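Local coordinates for SusD superfamily protein (PDB 3MYV) that probably binds polysaccharide at the outer membrane of Bacteroides vulgatus, as a member of the SusD family of glycan-binding proteins, at residues 22-27 and 185-190. Numbering follows the deposited sequence.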
ATOM      1  N   GLY A  22      16.848  -2.325  10.641  1.00 17.26           N
ATOM      2  CA  GLY A  22      16.354  -3.715  10.764  1.00 16.64           C
ATOM      3  C   GLY A  22      14.833  -3.848  10.632  1.00 16.59           C
ATOM      4  O   GLY A  22      14.316  -4.878  10.183  1.00 16.08           O
ATOM      5  N   LEU A  23      14.108  -2.820  11.046  1.00 16.84           N
ATOM      6  CA  LEU A  23      12.654  -2.798  10.844  1.00 16.60           C
ATOM      7  C   LEU A  23      12.328  -2.863   9.344  1.00 16.44           C
ATOM      8  O   LEU A  23      11.437  -3.604   8.926  1.00 14.07           O
ATOM      9  CB  LEU A  23      12.021  -1.563  11.471  1.00 16.17           C
ATOM     10  CG  LEU A  23      12.242  -1.271  12.962  1.00 17.21           C
ATOM     11  CD1 LEU A  23      11.595   0.093  13.292  1.00 14.22           C
ATOM     12  CD2 LEU A  23      11.702  -2.396  13.869  1.00 16.42           C
ATOM     13  N   TYR A  24      13.078  -2.122   8.529  1.00 16.28           N
ATOM     14  CA  TYR A  24      12.836  -2.161   7.084  1.00 16.20           C
ATOM     15  C   TYR A  24      13.307  -3.467   6.451  1.00 16.03           C
ATOM     16  O   TYR A  24      12.649  -3.985   5.538  1.00 15.03           O
ATOM     17  CB  TYR A  24      13.487  -0.990   6.393  1.00 15.39           C
ATOM     18  CG  TYR A  24      12.929   0.347   6.787  1.00 16.31           C
ATOM     19  CD1 TYR A  24      13.423   1.026   7.892  1.00 17.33           C
ATOM     20  CD2 TYR A  24      11.913   0.944   6.042  1.00 14.52           C
ATOM     21  CE1 TYR A  24      12.943   2.298   8.232  1.00 18.27           C
ATOM     22  CE2 TYR A  24      11.418   2.184   6.367  1.00 16.09           C
ATOM     23  CZ  TYR A  24      11.926   2.863   7.474  1.00 13.23           C
ATOM     24  OH  TYR A  24      11.473   4.115   7.784  1.00 14.18           O
ATOM     25  N   ASP A  25      14.426  -4.018   6.928  1.00 15.47           N
ATOM     26  CA  ASP A  25      14.814  -5.371   6.512  1.00 15.76           C
ATOM     27  C   ASP A  25      13.638  -6.351   6.709  1.00 14.41           C
ATOM     28  O   ASP A  25      13.336  -7.131   5.825  1.00 13.30           O
ATOM     29  CB  ASP A  25      16.057  -5.891   7.256  1.00 16.47           C
ATOM     30  CG  ASP A  25      17.326  -5.143   6.896  1.00 22.74           C
ATOM     31  OD1 ASP A  25      17.363  -4.461   5.853  1.00 25.84           O
ATOM     32  OD2 ASP A  25      18.291  -5.224   7.679  1.00 27.26           O
ATOM     33  N   LEU A  26      12.986  -6.308   7.877  1.00 15.63           N
ATOM     34  CA  LEU A  26      11.872  -7.201   8.145  1.00 16.16           C
ATOM     35  C   LEU A  26      10.704  -6.919   7.195  1.00 14.89           C
ATOM     36  O   LEU A  26       9.996  -7.826   6.725  1.00 14.19           O
ATOM     37  CB  LEU A  26      11.401  -7.051   9.612  1.00 16.14           C
ATOM     38  CG  LEU A  26      12.367  -7.596  10.652  1.00 16.83           C
ATOM     39  CD1 LEU A  26      12.091  -7.064  12.096  1.00 12.68           C
ATOM     40  CD2 LEU A  26      12.345  -9.138  10.595  1.00 16.41           C
HETATM   41  N   MSE A  27      10.476  -5.647   6.941  1.00 16.24           N
HETATM   42  CA  MSE A  27       9.342  -5.214   6.133  1.00 14.38           C
HETATM   43  C   MSE A  27       9.483  -5.638   4.667  1.00 14.40           C
HETATM   44  O   MSE A  27       8.477  -5.876   3.957  1.00 14.79           O
HETATM   45  CB  MSE A  27       9.240  -3.686   6.232  1.00 16.11           C
HETATM   46  CG  MSE A  27       8.002  -3.127   5.706  1.00 19.21           C
HETATM   47 SE   MSE A  27       7.864  -1.131   5.963  0.75 22.34          SE
HETATM   48  CE  MSE A  27       8.921  -0.939   7.354  1.00 11.24           C
ATOM     49  N   GLY A 185      15.238   3.967   0.673  1.00 15.48           N
ATOM     50  CA  GLY A 185      14.912   2.662   1.251  1.00 15.93           C
ATOM     51  C   GLY A 185      14.167   2.817   2.578  1.00 16.65           C
ATOM     52  O   GLY A 185      13.652   1.832   3.141  1.00 17.83           O
ATOM     53  N   ARG A 186      14.099   4.049   3.083  1.00 15.53           N
ATOM     54  CA  ARG A 186      13.375   4.335   4.316  1.00 14.56           C
ATOM     55  C   ARG A 186      12.450   5.555   4.179  1.00 16.78           C
ATOM     56  O   ARG A 186      12.533   6.311   3.206  1.00 17.66           O
ATOM     57  CB  ARG A 186      14.375   4.515   5.467  1.00 18.36           C
ATOM     58  CG  ARG A 186      15.199   3.244   5.757  1.00 18.06           C
ATOM     59  CD  ARG A 186      16.446   3.461   6.644  1.00 19.65           C
ATOM     60  NE  ARG A 186      16.198   4.102   7.937  1.00 17.45           N
ATOM     61  CZ  ARG A 186      17.122   4.247   8.897  1.00 24.37           C
ATOM     62  NH1 ARG A 186      18.339   3.736   8.766  1.00 17.06           N
ATOM     63  NH2 ARG A 186      16.834   4.893  10.017  1.00 20.80           N
HETATM   64  N   MSE A 187      11.575   5.739   5.163  1.00 15.49           N
HETATM   65  CA  MSE A 187      10.675   6.874   5.197  1.00 15.90           C
HETATM   66  C   MSE A 187      11.397   8.088   5.790  1.00 17.49           C
HETATM   67  O   MSE A 187      12.123   7.966   6.786  1.00 16.94           O
HETATM   68  CB  MSE A 187       9.429   6.552   6.054  1.00 12.20           C
HETATM   69  CG  MSE A 187       8.486   5.587   5.363  1.00 13.12           C
HETATM   70 SE   MSE A 187       6.812   5.354   6.227  0.75 14.39          SE
HETATM   71  CE  MSE A 187       7.349   4.015   7.499  1.00 18.01           C
ATOM     72  N   ASN A 188      11.160   9.245   5.188  1.00 17.40           N
ATOM     73  CA  ASN A 188      11.522  10.538   5.757  1.00 17.16           C
ATOM     74  C   ASN A 188      10.238  11.335   6.021  1.00 19.16           C
ATOM     75  O   ASN A 188       9.141  10.802   5.885  1.00 16.54           O
ATOM     76  CB  ASN A 188      12.467  11.316   4.834  1.00 14.56           C
ATOM     77  CG  ASN A 188      11.807  11.730   3.513  1.00 16.41           C
ATOM     78  OD1 ASN A 188      10.709  11.306   3.209  1.00 14.65           O
ATOM     79  ND2 ASN A 188      12.488  12.576   2.743  1.00 16.46           N
ATOM     80  N   LYS A 189      10.373  12.600   6.390  1.00 18.59           N
ATOM     81  CA  LYS A 189       9.201  13.421   6.755  1.00 16.05           C
ATOM     82  C   LYS A 189       8.194  13.503   5.613  1.00 14.07           C
ATOM     83  O   LYS A 189       6.986  13.432   5.835  1.00 13.05           O
ATOM     84  CB  LYS A 189       9.650  14.819   7.185  1.00 15.56           C
ATOM     85  CG  LYS A 189       8.550  15.676   7.803  1.00 16.72           C
ATOM     86  CD  LYS A 189       9.151  17.009   8.277  1.00 20.63           C
ATOM     87  CE  LYS A 189       8.071  17.949   8.728  1.00 22.89           C
ATOM     88  NZ  LYS A 189       8.619  19.037   9.518  1.00 20.82           N
ATOM     89  N   TYR A 190       8.678  13.619   4.379  1.00 13.78           N
ATOM     90  CA  TYR A 190       7.766  13.633   3.249  1.00 12.41           C
ATOM     91  C   TYR A 190       6.931  12.369   3.119  1.00 12.40           C
ATOM     92  O   TYR A 190       5.719  12.452   2.892  1.00 13.37           O
ATOM     93  CB  TYR A 190       8.502  13.908   1.953  1.00 16.35           C
ATOM     94  CG  TYR A 190       8.927  15.328   1.753  1.00 16.57           C
ATOM     95  CD1 TYR A 190       8.111  16.232   1.065  1.00 20.21           C
ATOM     96  CD2 TYR A 190      10.184  15.746   2.148  1.00 20.67           C
ATOM     97  CE1 TYR A 190       8.528  17.543   0.849  1.00 22.17           C
ATOM     98  CE2 TYR A 190      10.617  17.033   1.922  1.00 22.27           C
ATOM     99  CZ  TYR A 190       9.790  17.923   1.282  1.00 27.64           C
ATOM    100  OH  TYR A 190      10.249  19.193   1.072  1.00 35.26           O
TER
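Tyr24, near the C-terminal end of helix 13-27, meets Gly185, Arg186 and Met187. The contact is buried and joins the C-terminal part of helix 13-27 to the loop before helix 189-202, in the mainly helical SusD fold. It is a CH-pi contact reinforced by hydrogen bonds.

The CH-pi part comes from Arg186. Its CG lies over the centre of one ring face, 3.5 Å from the Tyr24 centroid and 13° off the ring normal. The two side chains cross at about a right angle. A bend at chi3 turns the Arg186 chain beyond CD, and the guanidinium plane ends up 34° from that of the ring. Arg186 NE lies 3.7 Å from Tyr24 CE1. On the same side of the ring as Arg186 CG, but beyond its rim, Gly185 O comes obliquely to 3.5 Å from Tyr24 CD2.

The polar part draws on residues of helices 13-27 and 103-128. The hydrogen bond from the Met187 backbone N to the Tyr24 side-chain OH is 3.1 Å long and nearly straight at 165°. Glu112 OE2, on helix 103-128, hydrogen-bonds Tyr24 OH and forms a salt bridge with Arg186 NE. About one and two turns before Tyr24 lie Asn21 and Asp17. Asp17 OD1 forms a salt bridge with Arg186 NH1, and Asn21 OD1 accepts a hydrogen bond from it. A phenylalanine in place of Tyr24 would probably leave the Met187 amide without its acceptor and Glu112 without its hydroxyl partner.

Met187 CB also packs 3.6 Å from Tyr24 OH.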